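Local atomic coordinates of NAD nucleotidase (Haemophilus influenzae, PDB entry 3ZTV), a protein that degrades NAD to adenosine and nicotinamide riboside, hydrolysing both dinucleotides and nucleoside 5'-monophosphates, with highest activity on AMP. Residues 46-57 with 89-97; 198-209 with 218-229. All blocks are in the same frame, centred on the assembly; numbering follows the deposited sequence.

Both contacts lie within the calcineurin-like phosphoesterase domain and follow one another along the chain, without nesting or crossing. After strand 11-18, contact 1 (46-57 with 89-97) closes a loop of 31 residues that contains strand 63-67 and D70, a ligand shared by both zinc ions, and so sets two helices side by side on the seven-stranded sheet. Contact 2 (198-209 with 218-229) spans just eight residues, most of them helical, and joins two neighbouring strands in the middle of the six-stranded sheet. Their centres are about 20 Å apart, and the two meet where L201 packs near Y97. D226 of contact 2 joins D70 on one zinc.

Contact 1: 46-57 with 89-97; sequences FSAVNAKLNKLR and VMNAGNFHY
Helix 46-57 runs beside helix 89-93 in nearly the same direction, axes 9.6 Å apart and 14° from parallel, and comes closest where N50 faces G93. At one end F46 lays its ring against V89: CG2 of V89 sits over one face, 3.7 Å from the centroid, in a CH-pi contact, while V49 backs the other face and CE1 of F95 meets the edge. One turn on, N50 ND2 donates to V89 O (2.9 Å, 166°) and also reaches T339. N50 OD1, pressed against G93 CA at 3.1 Å, is buried without a polar partner. L53 CD1 then meets F95 CZ at 3.6 Å. At the far end the R57 chain bends at chi3 (-68°), and NH1 donates to N94 O (2.9 Å), coming from above that carbonyl's plane though the oxygen lies in the guanidinium plane. Water 1 links R57 NH1, N54 OD1 and G93 O. N94, with positive phi, turns the chain out of the helix. Beneath the pair lies the seven-stranded sheet: L53 and R57 rest on L16 of strand 11-18, F95 and H96 on V65 of strand 63-67, and V49 on L294 of strand 284-295.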
loop_
_atom_site.group_PDB
_atom_site.type_symbol
_atom_site.label_atom_id
_atom_site.label_comp_id
_atom_site.label_asym_id
_atom_site.label_seq_id
_atom_site.Cartn_x
_atom_site.Cartn_y
_atom_site.Cartn_z
ATOM N N PHE A 46 8.821 -23.696 -28.574
ATOM C CA PHE A 46 7.464 -24.015 -28.154
ATOM C C PHE A 46 6.966 -25.382 -28.612
ATOM O O PHE A 46 6.035 -25.916 -28.017
ATOM C CB PHE A 46 6.469 -22.910 -28.525
ATOM C CG PHE A 46 5.636 -22.448 -27.357
ATOM C CD1 PHE A 46 4.483 -23.135 -26.997
ATOM C CD2 PHE A 46 6.013 -21.341 -26.612
ATOM C CE1 PHE A 46 3.722 -22.725 -25.923
ATOM C CE2 PHE A 46 5.247 -20.929 -25.526
ATOM C CZ PHE A 46 4.100 -21.621 -25.190
ATOM N N SER A 47 7.562 -25.961 -29.653
ATOM C CA SER A 47 7.166 -27.313 -30.031
ATOM C C SER A 47 7.515 -28.289 -28.908
ATOM O O SER A 47 6.694 -29.139 -28.538
ATOM C CB SER A 47 7.830 -27.736 -31.336
ATOM O OG SER A 47 7.423 -29.049 -31.688
ATOM N N ALA A 48 8.723 -28.172 -28.361
ATOM C CA ALA A 48 9.126 -28.988 -27.217
ATOM C C ALA A 48 8.255 -28.701 -25.992
ATOM O O ALA A 48 7.869 -29.629 -25.281
ATOM C CB ALA A 48 10.598 -28.770 -26.897
ATOM N N VAL A 49 7.950 -27.429 -25.730
ATOM C CA VAL A 49 7.100 -27.076 -24.586
ATOM C C VAL A 49 5.759 -27.799 -24.675
ATOM O O VAL A 49 5.341 -28.490 -23.731
ATOM C CB VAL A 49 6.858 -25.548 -24.471
ATOM C CG1 VAL A 49 5.717 -25.258 -23.521
ATOM C CG2 VAL A 49 8.120 -24.844 -24.003
ATOM N N ASN A 50 5.080 -27.647 -25.805
ATOM C CA ASN A 50 3.760 -28.240 -25.938
ATOM C C ASN A 50 3.784 -29.766 -25.927
ATOM O O ASN A 50 2.915 -30.400 -25.321
ATOM C CB ASN A 50 3.027 -27.679 -27.159
ATOM C CG ASN A 50 2.519 -26.256 -26.930
ATOM O OD1 ASN A 50 2.451 -25.779 -25.798
ATOM N ND2 ASN A 50 2.158 -25.578 -28.013
ATOM N N ALA A 51 4.781 -30.351 -26.578
ATOM C CA ALA A 51 4.930 -31.805 -26.558
ATOM C C ALA A 51 5.121 -32.314 -25.131
ATOM O O ALA A 51 4.495 -33.293 -24.719
ATOM C CB ALA A 51 6.100 -32.238 -27.439
ATOM N N LYS A 52 5.998 -31.668 -24.376
ATOM C CA LYS A 52 6.255 -32.100 -23.007
ATOM C C LYS A 52 5.042 -31.900 -22.093
ATOM O O LYS A 52 4.703 -32.785 -21.294
ATOM C CB LYS A 52 7.504 -31.415 -22.434
ATOM C CG LYS A 52 7.880 -31.886 -21.031
ATOM C CD LYS A 52 8.954 -32.960 -21.031
ATOM C CE LYS A 52 8.460 -34.280 -21.586
ATOM N NZ LYS A 52 9.417 -35.403 -21.288
ATOM N N LEU A 53 4.381 -30.749 -22.194
ATOM C CA LEU A 53 3.154 -30.520 -21.433
ATOM C C LEU A 53 2.097 -31.573 -21.780
ATOM O O LEU A 53 1.436 -32.111 -20.887
ATOM C CB LEU A 53 2.603 -29.109 -21.681
ATOM C CG LEU A 53 3.382 -27.938 -21.081
ATOM C CD1 LEU A 53 2.797 -26.619 -21.590
ATOM C CD2 LEU A 53 3.383 -27.985 -19.564
ATOM N N ASN A 54 1.946 -31.881 -23.066
ATOM C CA ASN A 54 0.949 -32.851 -23.488
ATOM C C ASN A 54 1.230 -34.228 -22.913
ATOM O O ASN A 54 0.319 -34.910 -22.446
ATOM C CB ASN A 54 0.860 -32.923 -25.016
ATOM C CG ASN A 54 0.130 -31.732 -25.617
ATOM O OD1 ASN A 54 -0.537 -30.988 -24.902
ATOM N ND2 ASN A 54 0.239 -31.560 -26.933
ATOM N N LYS A 55 2.487 -34.644 -22.942
ATOM C CA LYS A 55 2.832 -35.958 -22.423
ATOM C C LYS A 55 2.709 -36.028 -20.904
ATOM O O LYS A 55 2.219 -37.021 -20.362
ATOM C CB LYS A 55 4.232 -36.361 -22.880
ATOM C CG LYS A 55 4.285 -36.691 -24.355
ATOM C CD LYS A 55 5.641 -37.207 -24.776
ATOM C CE LYS A 55 6.613 -36.069 -25.029
ATOM N NZ LYS A 55 7.838 -36.552 -25.738
ATOM N N LEU A 56 3.146 -34.987 -20.206
ATOM C CA LEU A 56 3.091 -35.015 -18.743
ATOM C C LEU A 56 1.665 -34.927 -18.214
ATOM O O LEU A 56 1.305 -35.629 -17.264
ATOM C CB LEU A 56 3.966 -33.924 -18.120
ATOM C CG LEU A 56 5.470 -34.071 -18.368
ATOM C CD1 LEU A 56 6.228 -32.894 -17.749
ATOM C CD2 LEU A 56 6.004 -35.411 -17.839
ATOM N N ARG A 57 0.839 -34.090 -18.828
ATOM C CA ARG A 57 -0.524 -33.915 -18.328
ATOM C C ARG A 57 -1.351 -35.198 -18.477
ATOM O O ARG A 57 -2.249 -35.446 -17.677
ATOM C CB ARG A 57 -1.221 -32.710 -18.975
ATOM C CG ARG A 57 -1.698 -32.935 -20.393
ATOM C CD ARG A 57 -2.115 -31.619 -21.025
ATOM N NE ARG A 57 -3.326 -31.067 -20.414
ATOM C CZ ARG A 57 -3.737 -29.814 -20.577
ATOM N NH1 ARG A 57 -3.029 -28.968 -21.308
ATOM N NH2 ARG A 57 -4.856 -29.404 -19.996
ATOM N N VAL A 89 0.545 -20.517 -30.443
ATOM C CA VAL A 89 1.258 -21.628 -29.804
ATOM C C VAL A 89 0.788 -21.859 -28.363
ATOM O O VAL A 89 0.732 -23.004 -27.895
ATOM C CB VAL A 89 2.799 -21.517 -29.920
ATOM C CG1 VAL A 89 3.232 -21.491 -31.405
ATOM C CG2 VAL A 89 3.328 -20.298 -29.179
ATOM N N MET A 90 0.416 -20.787 -27.672
ATOM C CA MET A 90 -0.165 -20.917 -26.332
ATOM C C MET A 90 -1.493 -21.660 -26.380
ATOM O O MET A 90 -1.741 -22.563 -25.575
ATOM C CB MET A 90 -0.349 -19.536 -25.696
ATOM C CG MET A 90 0.964 -18.866 -25.326
ATOM S SD MET A 90 0.806 -17.111 -24.918
ATOM C CE MET A 90 0.134 -17.177 -23.250
ATOM N N ASN A 91 -2.347 -21.300 -27.340
ATOM C CA ASN A 91 -3.616 -21.993 -27.514
ATOM C C ASN A 91 -3.383 -23.484 -27.743
ATOM O O ASN A 91 -4.103 -24.324 -27.196
ATOM C CB ASN A 91 -4.396 -21.396 -28.683
ATOM C CG ASN A 91 -5.003 -20.044 -28.352
ATOM O OD1 ASN A 91 -5.086 -19.651 -27.185
ATOM N ND2 ASN A 91 -5.451 -19.333 -29.377
ATOM N N ALA A 92 -2.368 -23.808 -28.542
ATOM C CA ALA A 92 -2.053 -25.198 -28.870
ATOM C C ALA A 92 -1.561 -25.997 -27.664
ATOM O O ALA A 92 -1.612 -27.231 -27.667
ATOM C CB ALA A 92 -1.036 -25.264 -30.007
ATOM N N GLY A 93 -1.076 -25.298 -26.639
ATOM C CA GLY A 93 -0.658 -25.936 -25.407
ATOM C C GLY A 93 -1.773 -26.151 -24.398
ATOM O O GLY A 93 -1.567 -26.819 -23.383
ATOM N N ASN A 94 -2.947 -25.575 -24.655
ATOM C CA ASN A 94 -4.096 -25.757 -23.768
ATOM C C ASN A 94 -3.774 -25.504 -22.294
ATOM O O ASN A 94 -4.145 -26.282 -21.409
ATOM C CB ASN A 94 -4.712 -27.146 -23.965
ATOM C CG ASN A 94 -5.345 -27.305 -25.329
ATOM O OD1 ASN A 94 -4.855 -28.059 -26.172
ATOM N ND2 ASN A 94 -6.431 -26.582 -25.561
ATOM N N PHE A 95 -3.075 -24.405 -22.037
ATOM C CA PHE A 95 -2.877 -23.932 -20.669
ATOM C C PHE A 95 -4.220 -23.694 -19.976
ATOM O O PHE A 95 -5.182 -23.257 -20.613
ATOM C CB PHE A 95 -2.096 -22.620 -20.696
ATOM C CG PHE A 95 -0.668 -22.778 -21.121
ATOM C CD1 PHE A 95 -0.305 -22.764 -22.464
ATOM C CD2 PHE A 95 0.314 -22.940 -20.174
ATOM C CE1 PHE A 95 1.021 -22.922 -22.840
ATOM C CE2 PHE A 95 1.640 -23.098 -20.549
ATOM C CZ PHE A 95 1.987 -23.088 -21.882
ATOM N N HIS A 96 -4.285 -23.952 -18.677
ATOM C CA HIS A 96 -5.478 -23.601 -17.911
ATOM C C HIS A 96 -5.553 -22.111 -17.575
ATOM O O HIS A 96 -6.640 -21.524 -17.565
ATOM C CB HIS A 96 -5.545 -24.395 -16.608
ATOM C CG HIS A 96 -5.691 -25.870 -16.800
ATOM N ND1 HIS A 96 -6.826 -26.462 -17.310
ATOM C CD2 HIS A 96 -4.833 -26.878 -16.526
ATOM C CE1 HIS A 96 -6.651 -27.773 -17.354
ATOM N NE2 HIS A 96 -5.455 -28.051 -16.870
ATOM N N TYR A 97 -4.403 -21.511 -17.259
ATOM C CA TYR A 97 -4.347 -20.095 -16.874
ATOM C C TYR A 97 -3.053 -19.429 -17.290
ATOM O O TYR A 97 -1.996 -20.066 -17.304
ATOM C CB TYR A 97 -4.509 -19.913 -15.355
ATOM C CG TYR A 97 -5.757 -20.560 -14.785
ATOM C CD1 TYR A 97 -6.994 -19.930 -14.872
ATOM C CD2 TYR A 97 -5.704 -21.800 -14.153
ATOM C CE1 TYR A 97 -8.136 -20.524 -14.367
ATOM C CE2 TYR A 97 -6.845 -22.397 -13.644
ATOM C CZ TYR A 97 -8.050 -21.755 -13.746
ATOM O OH TYR A 97 -9.170 -22.363 -13.230
HETATM O O HOH W 1 -0.584 -29.291 -22.673
HETATM O O HOH W 2 -0.652 -29.519 -28.922
HETATM O O HOH W 3 -2.358 -29.308 -25.963
HETATM O O HOH W 4 -7.016 -27.592 -20.893
#

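Contact 2: 198-209 with 218-229. With ZN (zinc ion), chain B.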
loop_
_atom_site.group_PDB
_atom_site.type_symbol
_atom_site.label_atom_id
_atom_site.label_comp_id
_atom_site.label_asym_id
_atom_site.label_seq_id
_atom_site.Cartn_x
_atom_site.Cartn_y
_atom_site.Cartn_z
ATOM N N ILE A 198 -4.852 -22.726 -2.004
ATOM C CA ILE A 198 -4.732 -21.505 -2.802
ATOM C C ILE A 198 -3.380 -21.450 -3.510
ATOM O O ILE A 198 -2.318 -21.601 -2.878
ATOM C CB ILE A 198 -4.940 -20.241 -1.936
ATOM C CG1 ILE A 198 -6.325 -20.290 -1.270
ATOM C CG2 ILE A 198 -4.800 -18.981 -2.777
ATOM C CD1 ILE A 198 -6.680 -19.066 -0.420
ATOM N N ILE A 199 -3.446 -21.239 -4.826
ATOM C CA ILE A 199 -2.278 -21.112 -5.681
ATOM C C ILE A 199 -2.185 -19.664 -6.144
ATOM O O ILE A 199 -3.188 -19.077 -6.561
ATOM C CB ILE A 199 -2.426 -21.976 -6.953
ATOM C CG1 ILE A 199 -2.779 -23.422 -6.603
ATOM C CG2 ILE A 199 -1.169 -21.880 -7.834
ATOM C CD1 ILE A 199 -1.762 -24.109 -5.770
ATOM N N LEU A 200 -0.992 -19.085 -6.060
ATOM C CA LEU A 200 -0.760 -17.736 -6.565
ATOM C C LEU A 200 0.136 -17.844 -7.809
ATOM O O LEU A 200 1.249 -18.380 -7.745
ATOM C CB LEU A 200 -0.090 -16.895 -5.480
ATOM C CG LEU A 200 0.201 -15.433 -5.807
ATOM C CD1 LEU A 200 -1.100 -14.670 -5.984
ATOM C CD2 LEU A 200 1.050 -14.800 -4.716
ATOM N N LEU A 201 -0.377 -17.369 -8.938
ATOM C CA LEU A 201 0.330 -17.352 -10.219
ATOM C C LEU A 201 0.816 -15.915 -10.406
ATOM O O LEU A 201 0.037 -15.019 -10.768
ATOM C CB LEU A 201 -0.622 -17.775 -11.339
ATOM C CG LEU A 201 -0.040 -17.887 -12.747
ATOM C CD1 LEU A 201 1.145 -18.854 -12.803
ATOM C CD2 LEU A 201 -1.109 -18.292 -13.739
ATOM N N SER A 202 2.084 -15.683 -10.087
ATOM C CA SER A 202 2.595 -14.333 -9.852
ATOM C C SER A 202 3.832 -13.958 -10.652
ATOM O O SER A 202 4.899 -14.552 -10.504
ATOM C CB SER A 202 2.896 -14.125 -8.368
ATOM O OG SER A 202 3.592 -12.901 -8.176
ATOM N N HIS A 203 3.659 -12.923 -11.488
ATOM C CA HIS A 203 4.764 -12.279 -12.196
ATOM C C HIS A 203 5.469 -11.212 -11.352
ATOM O O HIS A 203 6.107 -10.295 -11.905
ATOM C CB HIS A 203 4.327 -11.648 -13.531
ATOM C CG HIS A 203 5.410 -11.666 -14.569
ATOM N ND1 HIS A 203 6.291 -10.623 -14.812
ATOM C CD2 HIS A 203 5.783 -12.664 -15.397
ATOM C CE1 HIS A 203 7.142 -10.985 -15.764
ATOM N NE2 HIS A 203 6.848 -12.216 -16.135
ATOM N N ALA A 204 5.366 -11.306 -10.027
ATOM C CA ALA A 204 6.019 -10.312 -9.167
ATOM C C ALA A 204 7.534 -10.473 -9.084
ATOM O O ALA A 204 8.212 -9.572 -8.580
ATOM C CB ALA A 204 5.422 -10.329 -7.755
ATOM N N GLY A 205 8.055 -11.592 -9.585
ATOM C CA GLY A 205 9.468 -11.914 -9.463
ATOM C C GLY A 205 9.794 -12.730 -8.213
ATOM O O GLY A 205 9.062 -12.681 -7.205
ATOM N N SER A 206 10.900 -13.466 -8.256
ATOM C CA SER A 206 11.275 -14.309 -7.120
ATOM C C SER A 206 11.401 -13.536 -5.807
ATOM O O SER A 206 10.921 -14.003 -4.774
ATOM C CB SER A 206 12.563 -15.082 -7.420
ATOM O OG SER A 206 12.315 -16.157 -8.307
ATOM N N GLU A 207 12.011 -12.357 -5.834
ATOM C CA GLU A 207 12.267 -11.645 -4.588
ATOM C C GLU A 207 10.955 -11.305 -3.893
ATOM O O GLU A 207 10.784 -11.571 -2.700
ATOM C CB GLU A 207 13.093 -10.378 -4.835
ATOM C CG GLU A 207 13.418 -9.593 -3.566
ATOM C CD GLU A 207 14.206 -8.323 -3.841
ATOM O OE1 GLU A 207 13.779 -7.520 -4.702
ATOM O OE2 GLU A 207 15.255 -8.129 -3.187
ATOM N N LYS A 208 10.016 -10.727 -4.638
ATOM C CA LYS A 208 8.736 -10.325 -4.066
ATOM C C LYS A 208 7.896 -11.544 -3.689
ATOM O O LYS A 208 7.232 -11.540 -2.654
ATOM C CB LYS A 208 7.979 -9.399 -5.027
ATOM C CG LYS A 208 6.594 -8.992 -4.536
ATOM C CD LYS A 208 6.621 -8.140 -3.264
ATOM C CE LYS A 208 7.346 -6.834 -3.477
ATOM N NZ LYS A 208 7.209 -5.948 -2.282
ATOM N N ASN A 209 7.938 -12.599 -4.495
ATOM C CA ASN A 209 7.197 -13.821 -4.177
ATOM C C ASN A 209 7.723 -14.530 -2.914
ATOM O O ASN A 209 6.939 -15.111 -2.151
ATOM C CB ASN A 209 7.161 -14.789 -5.367
ATOM C CG ASN A 209 6.252 -14.310 -6.479
ATOM O OD1 ASN A 209 5.429 -13.404 -6.276
ATOM N ND2 ASN A 209 6.371 -14.936 -7.646
ATOM N N ASP A 218 -2.178 -18.161 4.132
ATOM C CA ASP A 218 -3.241 -18.840 3.397
ATOM C C ASP A 218 -2.934 -19.128 1.922
ATOM O O ASP A 218 -3.806 -19.592 1.185
ATOM C CB ASP A 218 -4.572 -18.092 3.563
ATOM C CG ASP A 218 -4.964 -17.924 5.019
ATOM O OD1 ASP A 218 -4.929 -18.922 5.770
ATOM O OD2 ASP A 218 -5.278 -16.785 5.405
ATOM N N ILE A 219 -1.693 -18.877 1.513
ATOM C CA ILE A 219 -1.268 -19.190 0.137
ATOM C C ILE A 219 -0.267 -20.350 0.163
ATOM O O ILE A 219 0.742 -20.291 0.869
ATOM C CB ILE A 219 -0.668 -17.949 -0.570
ATOM C CG1 ILE A 219 -1.705 -16.817 -0.626
ATOM C CG2 ILE A 219 -0.131 -18.307 -1.965
ATOM C CD1 ILE A 219 -1.175 -15.543 -1.271
ATOM N N ASP A 220 -0.570 -21.399 -0.593
ATOM C CA ASP A 220 0.184 -22.654 -0.528
ATOM C C ASP A 220 1.340 -22.790 -1.514
ATOM O O ASP A 220 2.399 -23.323 -1.160
ATOM C CB ASP A 220 -0.785 -23.819 -0.702
ATOM C CG ASP A 220 -1.844 -23.841 0.389
ATOM O OD1 ASP A 220 -1.478 -23.966 1.572
ATOM O OD2 ASP A 220 -3.057 -23.718 0.110
ATOM N N VAL A 221 1.133 -22.327 -2.745
ATOM C CA VAL A 221 2.144 -22.447 -3.806
ATOM C C VAL A 221 2.183 -21.139 -4.591
ATOM O O VAL A 221 1.126 -20.596 -4.957
ATOM C CB VAL A 221 1.848 -23.631 -4.780
ATOM C CG1 VAL A 221 2.957 -23.790 -5.821
ATOM C CG2 VAL A 221 1.695 -24.937 -4.002
ATOM N N ILE A 222 3.386 -20.629 -4.833
ATOM C CA ILE A 222 3.546 -19.423 -5.649
ATOM C C ILE A 222 4.378 -19.735 -6.896
ATOM O O ILE A 222 5.607 -19.898 -6.837
ATOM C CB ILE A 222 4.179 -18.259 -4.857
ATOM C CG1 ILE A 222 3.451 -18.039 -3.518
ATOM C CG2 ILE A 222 4.204 -16.994 -5.711
ATOM C CD1 ILE A 222 4.072 -16.980 -2.627
ATOM N N VAL A 223 3.692 -19.804 -8.029
ATOM C CA VAL A 223 4.272 -20.129 -9.326
ATOM C C VAL A 223 4.736 -18.811 -9.926
ATOM O O VAL A 223 3.926 -17.894 -10.115
ATOM C CB VAL A 223 3.213 -20.805 -10.235
ATOM C CG1 VAL A 223 3.809 -21.187 -11.600
ATOM C CG2 VAL A 223 2.601 -22.029 -9.532
ATOM N N THR A 224 6.037 -18.714 -10.190
ATOM C CA THR A 224 6.717 -17.433 -10.393
ATOM C C THR A 224 7.102 -17.115 -11.839
ATOM O O THR A 224 7.509 -18.005 -12.607
ATOM C CB THR A 224 7.994 -17.403 -9.529
ATOM O OG1 THR A 224 7.629 -17.507 -8.147
ATOM C CG2 THR A 224 8.812 -16.151 -9.728
ATOM N N GLY A 225 6.994 -15.830 -12.171
ATOM C CA GLY A 225 7.642 -15.264 -13.339
ATOM C C GLY A 225 8.319 -13.948 -13.023
ATOM O O GLY A 225 8.175 -13.411 -11.920
ATOM N N ASP A 226 9.058 -13.457 -14.016
ATOM C CA ASP A 226 9.740 -12.148 -14.069
ATOM C C ASP A 226 11.238 -12.157 -13.847
ATOM O O ASP A 226 11.950 -11.376 -14.485
ATOM C CB ASP A 226 9.099 -11.045 -13.209
ATOM C CG ASP A 226 9.654 -9.653 -13.545
ATOM O OD1 ASP A 226 9.473 -9.172 -14.680
ATOM O OD2 ASP A 226 10.291 -9.015 -12.674
ATOM N N SER A 227 11.709 -12.994 -12.927
ATOM C CA SER A 227 13.131 -13.031 -12.588
ATOM C C SER A 227 13.982 -13.909 -13.516
ATOM O O SER A 227 15.202 -13.750 -13.557
ATOM C CB SER A 227 13.324 -13.443 -11.115
ATOM O OG SER A 227 12.346 -14.389 -10.663
ATOM N N HIS A 228 13.349 -14.811 -14.271
ATOM C CA HIS A 228 14.060 -15.658 -15.240
ATOM C C HIS A 228 15.051 -16.634 -14.549
ATOM O O HIS A 228 15.998 -17.129 -15.180
ATOM C CB HIS A 228 14.850 -14.805 -16.251
ATOM C CG HIS A 228 14.032 -14.040 -17.266
ATOM N ND1 HIS A 228 12.734 -13.606 -17.088
ATOM C CD2 HIS A 228 14.404 -13.594 -18.487
ATOM C CE1 HIS A 228 12.349 -12.943 -18.170
ATOM N NE2 HIS A 228 13.341 -12.931 -19.034
ATOM N N TYR A 229 14.850 -16.927 -13.268
ATOM C CA TYR A 229 15.760 -17.821 -12.543
ATOM C C TYR A 229 15.514 -19.286 -12.858
ATOM O O TYR A 229 14.362 -19.759 -12.839
ATOM C CB TYR A 229 15.605 -17.652 -11.032
ATOM C CG TYR A 229 16.066 -16.337 -10.450
ATOM C CD1 TYR A 229 16.890 -15.467 -11.158
ATOM C CD2 TYR A 229 15.678 -15.969 -9.167
ATOM C CE1 TYR A 229 17.310 -14.264 -10.591
ATOM C CE2 TYR A 229 16.097 -14.783 -8.594
ATOM C CZ TYR A 229 16.902 -13.932 -9.311
ATOM O OH TYR A 229 17.307 -12.741 -8.741
HETATM ZN ZN ZN B . 8.751 -9.903 -16.569
HETATM O O HOH W 5 9.588 -7.251 -10.667
HETATM O O HOH W 6 10.648 -10.326 -17.066
#
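A beta-alpha-beta unit, strand 198-203, helix 206-215 and strand 221-224, brings its two parallel strands together and ends in a zinc site at their C-terminal ends. L200 N donates to V221 O (2.8 Å) and L200 O accepts from V223 N, both almost in line with the carbonyls; S202 N to V223 O continues the pattern. At the start, D220 OD2 receives I198 N through the anti lone pair (2.9 Å) while D220 N binds I198 O. L201 CD1 packs on V223 CG1 on one sheet face, and L200 CD2 beside I222 CG2 on the other. With CG beside the backbone N (chi1 -72°), N209 reaches back from the helix to fasten the strand ends. Its ND2 donates to T224 OG1 (2.9 Å) and S202 O, and its OD1 accepts S202 OG (2.7 Å) on an in-plane lone pair. G225 N approaches S202 O from the opposite face to ND2. S227 OG, itself bound to E263, accepts the first helical amide, S206 N, at 3.0 Å. Past G225, whose backbone lies with D226 N over one face of the H203 ring, D226 OD1 binds zinc at 2.1 Å, sharing the ion with D70, N102 and water 6. H203 is probably a further ligand, but the ring as modelled turns carbon CE1 to the metal, so its orientation, and with it the NE2 hydrogen bond to D20, is doubtful. With OD1 on zinc and OD2 held by K163 and water 5 (2.8 Å), the D226 carboxylate is gripped at both oxygens, which fixes its rotation at the metal.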